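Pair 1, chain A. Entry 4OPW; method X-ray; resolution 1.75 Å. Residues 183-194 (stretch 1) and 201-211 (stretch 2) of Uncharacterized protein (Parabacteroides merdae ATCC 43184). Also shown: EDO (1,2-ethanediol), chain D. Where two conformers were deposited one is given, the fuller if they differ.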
# COMPACT_ATOMS: atom_id res chain seq x y z
N ALA A 183 -10.25 -10.31 -1.05
CA ALA A 183 -9.22 -11.26 -1.42
C ALA A 183 -9.76 -12.64 -1.81
O ALA A 183 -9.09 -13.65 -1.59
CB ALA A 183 -8.20 -11.40 -0.29
N PHE A 184 -10.94 -12.69 -2.50
CA PHE A 184 -11.43 -13.97 -3.03
C PHE A 184 -10.47 -14.54 -4.10
O PHE A 184 -10.40 -15.76 -4.30
CB PHE A 184 -12.81 -13.80 -3.67
CG PHE A 184 -14.01 -13.73 -2.76
CD1 PHE A 184 -14.10 -14.55 -1.64
CD2 PHE A 184 -15.09 -12.91 -3.07
CE1 PHE A 184 -15.23 -14.52 -0.81
CE2 PHE A 184 -16.24 -12.90 -2.26
CZ PHE A 184 -16.29 -13.69 -1.13
N GLY A 185 -9.74 -13.64 -4.78
CA GLY A 185 -8.82 -14.00 -5.85
C GLY A 185 -7.49 -14.60 -5.42
O GLY A 185 -6.73 -15.08 -6.27
N VAL A 186 -7.17 -14.56 -4.11
CA VAL A 186 -5.90 -15.09 -3.62
C VAL A 186 -6.13 -16.43 -2.91
O VAL A 186 -6.71 -16.48 -1.82
CB VAL A 186 -5.14 -14.08 -2.70
CG1 VAL A 186 -3.83 -14.67 -2.18
CG2 VAL A 186 -4.86 -12.78 -3.46
N ALA A 187 -5.64 -17.52 -3.53
CA ALA A 187 -5.76 -18.85 -2.94
C ALA A 187 -4.65 -19.04 -1.90
O ALA A 187 -3.47 -18.84 -2.18
CB ALA A 187 -5.68 -19.92 -4.01
N VAL A 188 -5.06 -19.42 -0.68
CA VAL A 188 -4.15 -19.62 0.45
C VAL A 188 -4.51 -20.90 1.21
O VAL A 188 -5.60 -20.94 1.76
CB VAL A 188 -4.15 -18.43 1.46
CG1 VAL A 188 -3.05 -18.62 2.50
CG2 VAL A 188 -4.05 -17.06 0.77
N PRO A 189 -3.59 -21.87 1.41
CA PRO A 189 -3.96 -23.07 2.19
C PRO A 189 -4.28 -22.80 3.68
O PRO A 189 -5.30 -23.29 4.16
CB PRO A 189 -2.72 -23.98 2.06
CG PRO A 189 -2.02 -23.50 0.83
CD PRO A 189 -2.25 -22.01 0.83
N GLU A 190 -3.45 -21.99 4.38
CA GLU A 190 -3.62 -21.70 5.82
C GLU A 190 -3.97 -20.24 6.05
O GLU A 190 -3.13 -19.36 5.86
CB GLU A 190 -2.33 -22.04 6.60
CG GLU A 190 -1.91 -23.51 6.56
CD GLU A 190 -2.94 -24.49 7.09
OE1 GLU A 190 -3.46 -24.28 8.21
OE2 GLU A 190 -3.23 -25.47 6.37
N VAL A 191 -5.22 -19.97 6.49
CA VAL A 191 -5.67 -18.60 6.72
C VAL A 191 -6.09 -18.37 8.16
O VAL A 191 -6.76 -19.22 8.77
CB VAL A 191 -6.85 -18.20 5.76
CG1 VAL A 191 -7.35 -16.76 6.01
CG2 VAL A 191 -6.46 -18.37 4.29
N ASN A 192 -5.70 -17.20 8.69
CA ASN A 192 -6.12 -16.68 9.98
C ASN A 192 -6.84 -15.36 9.69
O ASN A 192 -6.25 -14.48 9.07
CB ASN A 192 -4.92 -16.48 10.92
CG ASN A 192 -4.89 -17.47 12.06
OD1 ASN A 192 -4.60 -18.66 11.87
ND2 ASN A 192 -5.20 -17.00 13.26
N CYS A 193 -8.13 -15.24 10.07
CA CYS A 193 -8.91 -14.02 9.79
C CYS A 193 -9.56 -13.53 11.05
O CYS A 193 -10.28 -14.29 11.72
CB CYS A 193 -9.92 -14.23 8.67
SG CYS A 193 -10.71 -12.71 8.07
N LYS A 194 -9.34 -12.25 11.39
CA LYS A 194 -9.88 -11.67 12.61
C LYS A 194 -10.49 -10.30 12.35
O LYS A 194 -9.86 -9.45 11.70
CB LYS A 194 -8.76 -11.58 13.67
CG LYS A 194 -9.23 -11.17 15.07
CD LYS A 194 -8.03 -11.06 16.01
CE LYS A 194 -8.36 -10.36 17.30
NZ LYS A 194 -7.13 -10.01 18.07
N ALA A 201 -14.52 -9.13 5.27
CA ALA A 201 -13.37 -9.81 4.69
C ALA A 201 -13.86 -10.87 3.73
O ALA A 201 -14.69 -11.69 4.10
CB ALA A 201 -12.48 -10.43 5.77
N GLN A 202 -13.37 -10.84 2.48
CA GLN A 202 -13.66 -11.82 1.42
C GLN A 202 -12.38 -12.58 1.20
O GLN A 202 -11.37 -11.98 0.83
CB GLN A 202 -14.12 -11.13 0.15
CG GLN A 202 -15.46 -10.42 0.29
CD GLN A 202 -15.83 -9.65 -0.95
OE1 GLN A 202 -14.99 -9.38 -1.81
NE2 GLN A 202 -17.09 -9.29 -1.07
N ILE A 203 -12.36 -13.88 1.51
CA ILE A 203 -11.11 -14.63 1.51
C ILE A 203 -11.26 -15.99 0.82
O ILE A 203 -12.38 -16.44 0.58
CB ILE A 203 -10.59 -14.78 2.98
CG1 ILE A 203 -11.63 -15.53 3.86
CG2 ILE A 203 -10.21 -13.41 3.56
CD1 ILE A 203 -11.18 -15.78 5.31
N HIS A 204 -10.11 -16.61 0.45
CA HIS A 204 -10.15 -17.89 -0.26
C HIS A 204 -9.17 -18.91 0.38
O HIS A 204 -8.12 -19.22 -0.20
CB HIS A 204 -9.88 -17.67 -1.77
CG HIS A 204 -9.88 -18.90 -2.63
ND1 HIS A 204 -10.59 -20.04 -2.27
CD2 HIS A 204 -9.28 -19.11 -3.82
CE1 HIS A 204 -10.36 -20.92 -3.23
NE2 HIS A 204 -9.58 -20.40 -4.19
N PRO A 205 -9.50 -19.42 1.59
CA PRO A 205 -8.68 -20.49 2.20
C PRO A 205 -8.88 -21.79 1.43
O PRO A 205 -9.99 -22.06 1.01
CB PRO A 205 -9.22 -20.59 3.64
CG PRO A 205 -10.35 -19.63 3.74
CD PRO A 205 -10.73 -19.19 2.38
N THR A 206 -7.81 -22.57 1.18
CA THR A 206 -7.95 -23.80 0.40
C THR A 206 -7.69 -25.06 1.26
O THR A 206 -7.81 -26.18 0.75
CB THR A 206 -7.07 -23.79 -0.85
OG1 THR A 206 -5.70 -23.75 -0.46
CG2 THR A 206 -7.43 -22.65 -1.81
N ASP A 207 -7.40 -24.89 2.56
CA ASP A 207 -7.22 -26.06 3.41
C ASP A 207 -7.80 -25.81 4.80
O ASP A 207 -8.66 -26.59 5.25
CB ASP A 207 -5.74 -26.48 3.51
CG ASP A 207 -5.53 -27.72 4.37
OD1 ASP A 207 -6.12 -28.77 4.04
OD2 ASP A 207 -4.84 -27.61 5.40
N ASN A 208 -7.34 -24.74 5.49
CA ASN A 208 -7.84 -24.43 6.82
C ASN A 208 -8.02 -22.95 7.04
O ASN A 208 -7.20 -22.15 6.58
CB ASN A 208 -6.94 -25.00 7.91
CG ASN A 208 -7.64 -25.16 9.22
OD1 ASN A 208 -8.46 -26.08 9.41
ND2 ASN A 208 -7.35 -24.28 10.16
N LEU A 209 -9.07 -22.61 7.77
CA LEU A 209 -9.40 -21.25 8.14
C LEU A 209 -9.68 -21.16 9.63
O LEU A 209 -10.53 -21.88 10.15
CB LEU A 209 -10.63 -20.74 7.36
CG LEU A 209 -11.27 -19.43 7.87
CD1 LEU A 209 -10.33 -18.23 7.72
CD2 LEU A 209 -12.65 -19.17 7.22
N LYS A 210 -8.97 -20.25 10.31
CA LYS A 210 -9.20 -19.93 11.72
C LYS A 210 -9.83 -18.54 11.72
O LYS A 210 -9.19 -17.57 11.30
CB LYS A 210 -7.91 -20.01 12.54
CG LYS A 210 -7.38 -21.44 12.68
CD LYS A 210 -6.16 -21.44 13.51
CE LYS A 210 -5.49 -22.78 13.58
NZ LYS A 210 -4.47 -22.74 14.63
N ALA A 211 -11.11 -18.45 12.12
CA ALA A 211 -11.85 -17.19 12.09
C ALA A 211 -12.26 -16.71 13.47
O ALA A 211 -12.80 -17.50 14.27
CB ALA A 211 -13.08 -17.33 11.20
C1 EDO D . -5.20 -24.11 -4.56
O1 EDO D . -5.85 -23.05 -5.23
C2 EDO D . -3.91 -23.60 -3.88
O2 EDO D . -4.19 -23.14 -2.56
O HOH W 1 -7.66 -14.99 0.28
O HOH W 2 -12.62 -10.42 -3.35
O HOH W 3 -5.86 -21.94 9.65

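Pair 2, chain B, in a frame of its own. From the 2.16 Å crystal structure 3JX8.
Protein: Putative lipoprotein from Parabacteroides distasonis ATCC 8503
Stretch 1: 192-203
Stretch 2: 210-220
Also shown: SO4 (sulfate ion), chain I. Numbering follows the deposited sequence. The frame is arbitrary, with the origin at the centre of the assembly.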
# COMPACT_ATOMS: atom_id res chain seq x y z
N ALA B 192 -12.09 10.65 9.55
CA ALA B 192 -11.53 11.70 10.38
C ALA B 192 -12.37 12.95 10.40
O ALA B 192 -11.86 14.02 10.68
CB ALA B 192 -10.08 12.00 9.95
N PHE B 193 -13.67 12.83 10.16
CA PHE B 193 -14.56 13.99 10.22
C PHE B 193 -14.62 14.61 11.62
O PHE B 193 -14.83 15.80 11.72
CB PHE B 193 -16.01 13.63 9.82
CG PHE B 193 -16.32 13.73 8.34
CD1 PHE B 193 -15.70 14.66 7.51
CD2 PHE B 193 -17.35 12.96 7.80
CE1 PHE B 193 -16.04 14.74 6.15
CE2 PHE B 193 -17.70 13.05 6.45
CZ PHE B 193 -17.04 13.94 5.64
N ASP B 194 -14.47 13.82 12.69
CA ASP B 194 -14.45 14.40 14.05
C ASP B 194 -13.06 14.53 14.62
O ASP B 194 -12.87 14.56 15.84
CB ASP B 194 -15.32 13.60 15.01
CG ASP B 194 -16.77 13.59 14.58
OD1 ASP B 194 -17.27 14.63 14.04
OD2 ASP B 194 -17.41 12.52 14.76
N CYS B 195 -12.08 14.61 13.72
CA CYS B 195 -10.75 14.96 14.10
C CYS B 195 -10.47 16.30 13.49
O CYS B 195 -10.20 16.40 12.32
CB CYS B 195 -9.76 13.92 13.64
SG CYS B 195 -8.08 14.43 13.98
N GLN B 196 -10.54 17.35 14.30
CA GLN B 196 -10.36 18.70 13.80
C GLN B 196 -8.89 19.04 13.63
O GLN B 196 -8.15 19.21 14.59
CB GLN B 196 -11.02 19.70 14.75
CG GLN B 196 -11.05 21.10 14.22
CD GLN B 196 -11.38 22.12 15.29
OE1 GLN B 196 -12.47 22.65 15.32
NE2 GLN B 196 -10.46 22.35 16.21
N ALA B 197 -8.49 19.17 12.37
CA ALA B 197 -7.14 19.57 11.99
C ALA B 197 -7.13 21.02 11.56
O ALA B 197 -8.04 21.49 10.89
CB ALA B 197 -6.65 18.71 10.85
N ARG B 198 -6.06 21.73 11.91
CA ARG B 198 -5.85 23.05 11.33
C ARG B 198 -5.38 22.91 9.88
O ARG B 198 -5.95 23.52 8.99
CB ARG B 198 -4.86 23.89 12.16
CG ARG B 198 -4.66 25.28 11.58
CD ARG B 198 -3.77 26.15 12.48
NE ARG B 198 -2.43 25.57 12.58
CZ ARG B 198 -1.41 25.78 11.74
NH1 ARG B 198 -1.54 26.60 10.70
NH2 ARG B 198 -0.26 25.16 11.94
N LYS B 199 -4.31 22.13 9.68
CA LYS B 199 -3.80 21.81 8.36
C LYS B 199 -3.84 20.30 8.14
O LYS B 199 -3.42 19.54 9.02
CB LYS B 199 -2.37 22.28 8.20
CG LYS B 199 -2.17 23.78 8.48
CD LYS B 199 -0.95 24.41 7.75
CE LYS B 199 0.40 23.86 8.20
NZ LYS B 199 1.59 24.67 7.71
N ALA B 200 -4.31 19.88 6.98
CA ALA B 200 -4.31 18.46 6.62
C ALA B 200 -3.87 18.24 5.18
O ALA B 200 -4.22 19.01 4.26
CB ALA B 200 -5.66 17.86 6.83
N GLU B 201 -3.12 17.15 5.01
CA GLU B 201 -2.75 16.62 3.70
C GLU B 201 -3.41 15.25 3.52
O GLU B 201 -3.27 14.38 4.40
CB GLU B 201 -1.25 16.43 3.64
CG GLU B 201 -0.75 16.12 2.26
CD GLU B 201 0.73 15.72 2.24
OE1 GLU B 201 1.44 16.20 3.17
OE2 GLU B 201 1.14 14.95 1.32
N CYS B 202 -4.11 15.06 2.42
CA CYS B 202 -4.82 13.82 2.14
C CYS B 202 -4.36 13.26 0.81
O CYS B 202 -4.39 13.93 -0.22
CB CYS B 202 -6.30 14.09 2.06
SG CYS B 202 -7.02 14.55 3.61
N ASN B 203 -3.90 12.02 0.85
CA ASN B 203 -3.43 11.34 -0.35
C ASN B 203 -4.10 10.01 -0.48
O ASN B 203 -4.07 9.22 0.47
CB ASN B 203 -1.95 11.10 -0.26
CG ASN B 203 -1.15 12.38 -0.29
OD1 ASN B 203 -1.06 13.04 -1.33
ND2 ASN B 203 -0.58 12.75 0.84
N ILE B 210 -11.16 9.05 2.14
CA ILE B 210 -10.80 9.82 3.32
C ILE B 210 -11.89 10.84 3.60
O ILE B 210 -12.34 11.56 2.69
CB ILE B 210 -9.47 10.56 3.15
CG1 ILE B 210 -8.34 9.58 2.80
CG2 ILE B 210 -9.15 11.47 4.42
CD1 ILE B 210 -6.95 10.27 2.52
N SER B 211 -12.31 10.91 4.85
CA SER B 211 -13.19 11.98 5.33
C SER B 211 -12.42 12.87 6.28
O SER B 211 -11.99 12.40 7.33
CB SER B 211 -14.39 11.39 6.04
OG SER B 211 -15.13 10.57 5.15
N VAL B 212 -12.25 14.14 5.92
CA VAL B 212 -11.37 15.02 6.65
C VAL B 212 -12.08 16.29 7.08
O VAL B 212 -13.02 16.74 6.42
CB VAL B 212 -10.10 15.38 5.80
CG1 VAL B 212 -10.50 16.07 4.47
CG2 VAL B 212 -9.05 16.20 6.63
N TYR B 213 -11.63 16.83 8.22
CA TYR B 213 -12.07 18.11 8.74
C TYR B 213 -10.81 18.93 8.98
O TYR B 213 -10.03 18.62 9.88
CB TYR B 213 -12.82 17.88 10.04
CG TYR B 213 -13.29 19.09 10.82
CD1 TYR B 213 -13.46 20.32 10.23
CD2 TYR B 213 -13.65 18.96 12.17
CE1 TYR B 213 -13.92 21.41 10.94
CE2 TYR B 213 -14.12 20.03 12.90
CZ TYR B 213 -14.27 21.25 12.28
OH TYR B 213 -14.74 22.33 12.97
N ALA B 214 -10.62 19.95 8.15
CA ALA B 214 -9.47 20.86 8.20
C ALA B 214 -10.05 22.27 8.24
O ALA B 214 -10.97 22.60 7.50
CB ALA B 214 -8.54 20.69 6.97
N THR B 215 -9.53 23.09 9.14
CA THR B 215 -10.06 24.44 9.33
C THR B 215 -9.32 25.49 8.51
O THR B 215 -9.93 26.47 8.10
CB THR B 215 -10.08 24.84 10.81
OG1 THR B 215 -8.74 24.89 11.30
CG2 THR B 215 -10.89 23.81 11.63
N GLN B 216 -8.03 25.30 8.24
CA GLN B 216 -7.27 26.34 7.56
C GLN B 216 -6.72 25.96 6.17
O GLN B 216 -6.94 26.67 5.21
CB GLN B 216 -6.14 26.76 8.46
CG GLN B 216 -5.41 27.98 8.00
CD GLN B 216 -4.29 28.30 8.95
OE1 GLN B 216 -4.50 28.45 10.16
NE2 GLN B 216 -3.07 28.37 8.42
N ILE B 217 -6.00 24.84 6.10
CA ILE B 217 -5.37 24.39 4.86
C ILE B 217 -5.69 22.91 4.64
O ILE B 217 -5.56 22.09 5.55
CB ILE B 217 -3.82 24.51 4.94
CG1 ILE B 217 -3.38 25.96 5.17
CG2 ILE B 217 -3.16 23.99 3.69
CD1 ILE B 217 -3.69 26.89 4.02
N LEU B 218 -6.09 22.58 3.41
CA LEU B 218 -6.34 21.21 3.00
C LEU B 218 -5.67 20.98 1.66
O LEU B 218 -5.93 21.70 0.67
CB LEU B 218 -7.84 20.89 2.89
CG LEU B 218 -8.22 19.49 2.37
CD1 LEU B 218 -7.63 18.35 3.29
CD2 LEU B 218 -9.76 19.38 2.24
N ASP B 219 -4.81 19.98 1.62
CA ASP B 219 -4.11 19.59 0.42
C ASP B 219 -4.67 18.21 0.07
O ASP B 219 -4.45 17.23 0.80
CB ASP B 219 -2.62 19.63 0.78
CG ASP B 219 -1.73 19.24 -0.35
OD1 ASP B 219 -2.21 19.07 -1.49
OD2 ASP B 219 -0.51 19.11 -0.06
N ALA B 220 -5.43 18.15 -1.01
CA ALA B 220 -6.27 17.01 -1.36
C ALA B 220 -5.77 16.38 -2.67
O ALA B 220 -5.81 17.03 -3.73
CB ALA B 220 -7.73 17.43 -1.47
S SO4 I . 1.89 27.36 9.42
O1 SO4 I . 1.04 27.12 8.27
O2 SO4 I . 2.86 26.28 9.54
O3 SO4 I . 2.54 28.65 9.24
O4 SO4 I . 1.09 27.46 10.62
O HOH W 4 -9.72 15.41 9.87

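The sharpest difference lies where the chain turns its second corner. In pair 1, Glu A190 and Asp A207 bring two carboxylates together, with Glu A190 OE2 2.8 Å from Asp A207 OD2. Both atoms are acceptors as modelled, and the charges are alike. In pair 2 the matching positions are Lys B199 and Gln B216, and no such clash of charge arises. Instead, Lys B199 NZ donates to a sulfate ion, probably from the crystallisation liquor, 2.6 Å from SO4 O1 and 2.7 Å from SO4 O2. Arg B198, which takes the place of Pro A189, adds weak bonds to the same ion, the shorter being Arg B198 NH1 to SO4 O4 at 2.8 Å.

The backbones superpose to 0.4 Å over 14 central residues. In both pairs, parallel strands run side by side, turn a corner together and continue in parallel. The register shifts by one at a beta bulge, between Val A188 and Glu A190 in pair 1 and between Ala B197 and Lys B199 in pair 2. Across the bulge one carbonyl serves two amides. Pro A189 O accepts from Asn A208 N at 2.8 Å and, weakly, from Asp A207 N at 3.1 Å. Arg B198 O accepts from Gln B216 N at 2.8 Å and from Ile B217 N at 3.2 Å.

Beyond the bulge the ladder is the same. Val A191 N bonds Asn A208 O at 2.9 Å, as Ala B200 N bonds Ile B217 O at 2.9 Å.

The buried face is filled differently. Val A191 CG2 lies 3.6 Å from Pro A205 CB, and Val A191 CG1 lies 4.0 Å from Ile A203 CD1 and 3.7 Å from Leu A209 CD1. The smaller Ala B200 meets the residues at the same three positions, Val B212, Ala B214 and Leu B218, with Ala B200 CB 3.8 Å from Val B212 CG2. The cysteines match but differ in rotamer: Cys A193 is t and Cys B202 is m. Cys A193 SG packs 3.7 Å from Ala A201 CB, whereas Cys B202 SG reaches Ile B210 CG2 at 3.8 Å.

At the first turn, Phe A184 and Phe B193 coincide. Each ring carries a CB over one face: Gln A202 CB and Ser B211 CB each lie 3.5 Å from the centroid of the respective ring. His A204 and Tyr B213 also match. Gln B196 CG lies over the Tyr B213 ring, 3.9 Å from its centroid, while the shorter Ala A187 brings its CB 3.7 Å from His A204 CD2.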